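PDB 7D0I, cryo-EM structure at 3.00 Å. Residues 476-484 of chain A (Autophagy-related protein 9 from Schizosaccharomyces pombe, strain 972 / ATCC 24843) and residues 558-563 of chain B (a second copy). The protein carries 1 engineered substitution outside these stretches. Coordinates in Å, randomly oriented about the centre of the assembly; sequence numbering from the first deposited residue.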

ATOM      1  N   ASP A 476      -6.311  18.130 -25.116  1.00 15.38           N
ATOM      2  CA  ASP A 476      -7.036  17.384 -26.133  1.00 15.38           C
ATOM      3  C   ASP A 476      -7.099  15.905 -25.796  1.00 15.38           C
ATOM      4  O   ASP A 476      -8.143  15.273 -25.964  1.00 15.38           O
ATOM      5  N   GLU A 477      -5.990  15.334 -25.328  1.00 16.59           N
ATOM      6  CA  GLU A 477      -6.002  13.935 -24.912  1.00 16.59           C
ATOM      7  C   GLU A 477      -7.017  13.706 -23.806  1.00 16.59           C
ATOM      8  O   GLU A 477      -7.849  12.800 -23.895  1.00 16.59           O
ATOM      9  N   ARG A 478      -6.962  14.513 -22.752  1.00 13.47           N
ATOM     10  CA  ARG A 478      -7.837  14.253 -21.619  1.00 13.47           C
ATOM     11  C   ARG A 478      -9.276  14.674 -21.860  1.00 13.47           C
ATOM     12  O   ARG A 478     -10.148  14.286 -21.085  1.00 13.47           O
ATOM     13  N   ILE A 479      -9.555  15.447 -22.900  1.00 13.98           N
ATOM     14  CA  ILE A 479     -10.937  15.724 -23.258  1.00 13.98           C
ATOM     15  C   ILE A 479     -11.492  14.648 -24.175  1.00 13.98           C
ATOM     16  O   ILE A 479     -12.634  14.224 -24.015  1.00 13.98           O
ATOM     17  N   ASN A 480     -10.702  14.174 -25.140  1.00 20.07           N
ATOM     18  CA  ASN A 480     -11.143  13.054 -25.960  1.00 20.07           C
ATOM     19  C   ASN A 480     -11.339  11.799 -25.130  1.00 20.07           C
ATOM     20  O   ASN A 480     -12.241  11.008 -25.410  1.00 20.07           O
ATOM     21  N   ASP A 481     -10.517  11.596 -24.110  1.00 20.19           N
ATOM     22  CA  ASP A 481     -10.698  10.452 -23.234  1.00 20.19           C
ATOM     23  C   ASP A 481     -11.868  10.606 -22.290  1.00 20.19           C
ATOM     24  O   ASP A 481     -12.025   9.785 -21.390  1.00 20.19           O
ATOM     25  N   SER A 482     -12.694  11.631 -22.464  1.00 17.03           N
ATOM     26  CA  SER A 482     -13.834  11.877 -21.602  1.00 17.03           C
ATOM     27  C   SER A 482     -15.168  11.733 -22.305  1.00 17.03           C
ATOM     28  O   SER A 482     -16.202  11.770 -21.635  1.00 17.03           O
ATOM     29  N   TYR A 483     -15.180  11.588 -23.626  1.00 17.26           N
ATOM     30  CA  TYR A 483     -16.446  11.517 -24.338  1.00 17.26           C
ATOM     31  C   TYR A 483     -17.169  10.210 -24.068  1.00 17.26           C
ATOM     32  O   TYR A 483     -18.400  10.184 -24.051  1.00 17.26           O
ATOM     33  N   ALA A 484     -16.432   9.122 -23.847  1.00 17.59           N
ATOM     34  CA  ALA A 484     -17.076   7.871 -23.464  1.00 17.59           C
ATOM     35  C   ALA A 484     -17.791   8.017 -22.130  1.00 17.59           C
ATOM     36  O   ALA A 484     -18.955   7.626 -21.983  1.00 17.59           O
TER
ATOM     37  N   ASP B 558     -11.844   7.810 -36.040  1.00 47.52           N
ATOM     38  CA  ASP B 558     -12.748   8.631 -35.257  1.00 47.52           C
ATOM     39  C   ASP B 558     -12.042   9.903 -34.813  1.00 47.52           C
ATOM     40  O   ASP B 558     -10.817   9.949 -34.692  1.00 47.52           O
ATOM     41  N   GLU B 559     -12.828  10.955 -34.588  1.00 44.45           N
ATOM     42  CA  GLU B 559     -12.251  12.194 -34.082  1.00 44.45           C
ATOM     43  C   GLU B 559     -11.719  12.008 -32.672  1.00 44.45           C
ATOM     44  O   GLU B 559     -10.564  12.331 -32.383  1.00 44.45           O
ATOM     45  N   THR B 560     -12.550  11.478 -31.779  1.00 37.42           N
ATOM     46  CA  THR B 560     -12.181  11.331 -30.381  1.00 37.42           C
ATOM     47  C   THR B 560     -11.365  10.068 -30.153  1.00 37.42           C
ATOM     48  O   THR B 560     -11.671   9.280 -29.256  1.00 37.42           O
ATOM     49  N   LEU B 561     -10.318   9.878 -30.948  1.00 37.97           N
ATOM     50  CA  LEU B 561      -9.451   8.715 -30.846  1.00 37.97           C
ATOM     51  C   LEU B 561      -8.047   9.198 -30.529  1.00 37.97           C
ATOM     52  O   LEU B 561      -7.513  10.059 -31.230  1.00 37.97           O
ATOM     53  N   VAL B 562      -7.463   8.655 -29.471  1.00 34.55           N
ATOM     54  CA  VAL B 562      -6.162   9.087 -28.983  1.00 34.55           C
ATOM     55  C   VAL B 562      -5.156   8.001 -29.332  1.00 34.55           C
ATOM     56  O   VAL B 562      -5.235   6.879 -28.823  1.00 34.55           O
ATOM     57  N   PHE B 563      -4.210   8.337 -30.202  1.00 33.95           N
ATOM     58  CA  PHE B 563      -3.156   7.417 -30.600  1.00 33.95           C
ATOM     59  C   PHE B 563      -1.980   7.556 -29.647  1.00 33.95           C
ATOM     60  O   PHE B 563      -1.453   8.655 -29.459  1.00 33.95           O
TER

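No hydrogen bond or salt bridge crosses this contact, although polar residues supply most of the chain A side. The two stretches meet by van der Waals packing alone, burying 286 Å², both sides summed.

Asn A480 is central. It belongs to a helical segment, its CB points toward chain B, and its chi1 is m (-68°). Its CB lies 3.8 Å from CG2 of Val B562, and its CG lies 4.0 Å from CA of Thr B560. The amide thus rests against the chain B backbone without bonding to it: Asn A480 ND2 stays 4.3 Å from Glu B559 O, too far for a hydrogen bond. Within its own helix, Asn A480 ND2 comes within 3.2 Å of Asp A476 O, but the angle is poor.

Thr B560 and Val B562 both point toward chain A. Leu B561, between them, points away. Thr B560 is p (84°). Its methyl CG2 reaches CD2 of Tyr A483 at 3.5 Å and approaches the ring obliquely. Tyr A483 is m (-79°) and also points toward chain B. The other branch of Thr B560 turns to its own chain, where OG1 makes a weak hydrogen bond of 3.3 Å to Asp B558 OD2.

Val B562 is t (-180°) and has the largest covered area of any residue here. Its CG2 also lies 3.9 Å from OD1 of Asp A481 and 4.1 Å from O of Glu A477. Its CG1 meets CG of Glu A477 at 4.2 Å, an aliphatic contact. Glu A477 and Asp A481 are both m and leave CA sideways, but the end of Asp A481 comes nearer to chain B.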

ATOM      1  CB  ASP A 476      -6.380  17.590 -27.489  1.00 15.38           C
ATOM      2  CG  ASP A 476      -6.719  18.920 -28.098  1.00 15.38           C
ATOM      3  OD1 ASP A 476      -7.586  19.619 -27.544  1.00 15.38           O
ATOM      4  OD2 ASP A 476      -6.122  19.270 -29.135  1.00 15.38           O
ATOM      5  CB  GLU A 477      -4.620  13.501 -24.441  1.00 16.59           C
ATOM      6  CG  GLU A 477      -3.556  13.478 -25.513  1.00 16.59           C
ATOM      7  CD  GLU A 477      -2.190  13.152 -24.952  1.00 16.59           C
ATOM      8  OE1 GLU A 477      -2.108  12.806 -23.755  1.00 16.59           O
ATOM      9  OE2 GLU A 477      -1.200  13.247 -25.704  1.00 16.59           O
ATOM     10  CB  ARG A 478      -7.312  14.934 -20.361  1.00 13.47           C
ATOM     11  CG  ARG A 478      -7.917  16.267 -20.056  1.00 13.47           C
ATOM     12  CD  ARG A 478      -7.657  16.624 -18.622  1.00 13.47           C
ATOM     13  NE  ARG A 478      -7.520  18.057 -18.431  1.00 13.47           N
ATOM     14  CZ  ARG A 478      -8.538  18.871 -18.207  1.00 13.47           C
ATOM     15  NH1 ARG A 478      -9.763  18.392 -18.157  1.00 13.47           N
ATOM     16  NH2 ARG A 478      -8.329  20.160 -18.042  1.00 13.47           N
ATOM     17  CB  ILE A 479     -11.056  17.127 -23.883  1.00 13.98           C
ATOM     18  CG1 ILE A 479     -11.078  18.186 -22.787  1.00 13.98           C
ATOM     19  CG2 ILE A 479     -12.291  17.240 -24.729  1.00 13.98           C
ATOM     20  CD1 ILE A 479     -12.037  17.904 -21.667  1.00 13.98           C
ATOM     21  CB  ASN A 480     -10.142  12.790 -27.079  1.00 20.07           C
ATOM     22  CG  ASN A 480     -10.110  13.896 -28.098  1.00 20.07           C
ATOM     23  OD1 ASN A 480     -11.097  14.593 -28.303  1.00 20.07           O
ATOM     24  ND2 ASN A 480      -8.973  14.062 -28.753  1.00 20.07           N
ATOM     25  CB  ASP A 481      -9.420  10.200 -22.436  1.00 20.19           C
ATOM     26  CG  ASP A 481      -8.387   9.412 -23.218  1.00 20.19           C
ATOM     27  OD1 ASP A 481      -8.779   8.615 -24.093  1.00 20.19           O
ATOM     28  OD2 ASP A 481      -7.180   9.581 -22.950  1.00 20.19           O
ATOM     29  CB  SER A 482     -13.761  13.287 -21.014  1.00 17.03           C
ATOM     30  OG  SER A 482     -15.053  13.835 -20.895  1.00 17.03           O
ATOM     31  CB  TYR A 483     -16.221  11.700 -25.830  1.00 17.26           C
ATOM     32  CG  TYR A 483     -16.024  13.132 -26.238  1.00 17.26           C
ATOM     33  CD1 TYR A 483     -16.991  14.076 -25.984  1.00 17.26           C
ATOM     34  CD2 TYR A 483     -14.882  13.531 -26.890  1.00 17.26           C
ATOM     35  CE1 TYR A 483     -16.820  15.373 -26.360  1.00 17.26           C
ATOM     36  CE2 TYR A 483     -14.708  14.826 -27.270  1.00 17.26           C
ATOM     37  CZ  TYR A 483     -15.676  15.745 -27.000  1.00 17.26           C
ATOM     38  OH  TYR A 483     -15.502  17.048 -27.379  1.00 17.26           O
ATOM     39  CB  ALA A 484     -16.041   6.753 -23.398  1.00 17.59           C
TER
ATOM     40  CB  ASP B 558     -13.253   7.853 -34.046  1.00 47.52           C
ATOM     41  CG  ASP B 558     -14.333   8.588 -33.285  1.00 47.52           C
ATOM     42  OD1 ASP B 558     -14.873   9.580 -33.817  1.00 47.52           O
ATOM     43  OD2 ASP B 558     -14.641   8.174 -32.150  1.00 47.52           O
ATOM     44  CB  GLU B 559     -13.292  13.311 -34.108  1.00 44.45           C
ATOM     45  CG  GLU B 559     -13.703  13.765 -35.485  1.00 44.45           C
ATOM     46  CD  GLU B 559     -14.590  14.985 -35.426  1.00 44.45           C
ATOM     47  OE1 GLU B 559     -14.842  15.594 -36.486  1.00 44.45           O
ATOM     48  OE2 GLU B 559     -15.031  15.334 -34.313  1.00 44.45           O
ATOM     49  CB  THR B 560     -13.434  11.300 -29.517  1.00 37.42           C
ATOM     50  OG1 THR B 560     -13.958   9.970 -29.494  1.00 37.42           O
ATOM     51  CG2 THR B 560     -14.472  12.206 -30.110  1.00 37.42           C
ATOM     52  CB  LEU B 561      -9.460   7.907 -32.141  1.00 37.97           C
ATOM     53  CG  LEU B 561      -9.331   6.390 -32.041  1.00 37.97           C
ATOM     54  CD1 LEU B 561     -10.491   5.826 -31.267  1.00 37.97           C
ATOM     55  CD2 LEU B 561      -9.282   5.783 -33.422  1.00 37.97           C
ATOM     56  CB  VAL B 562      -6.181   9.362 -27.476  1.00 34.55           C
ATOM     57  CG1 VAL B 562      -4.813   9.808 -27.008  1.00 34.55           C
ATOM     58  CG2 VAL B 562      -7.222  10.412 -27.149  1.00 34.55           C
ATOM     59  CB  PHE B 563      -2.716   7.701 -32.031  1.00 33.95           C
ATOM     60  CG  PHE B 563      -3.792   7.489 -33.038  1.00 33.95           C
ATOM     61  CD1 PHE B 563      -4.521   6.322 -33.043  1.00 33.95           C
ATOM     62  CD2 PHE B 563      -4.087   8.456 -33.966  1.00 33.95           C
ATOM     63  CE1 PHE B 563      -5.517   6.119 -33.967  1.00 33.95           C
ATOM     64  CE2 PHE B 563      -5.084   8.258 -34.891  1.00 33.95           C
ATOM     65  CZ  PHE B 563      -5.799   7.088 -34.889  1.00 33.95           C
TER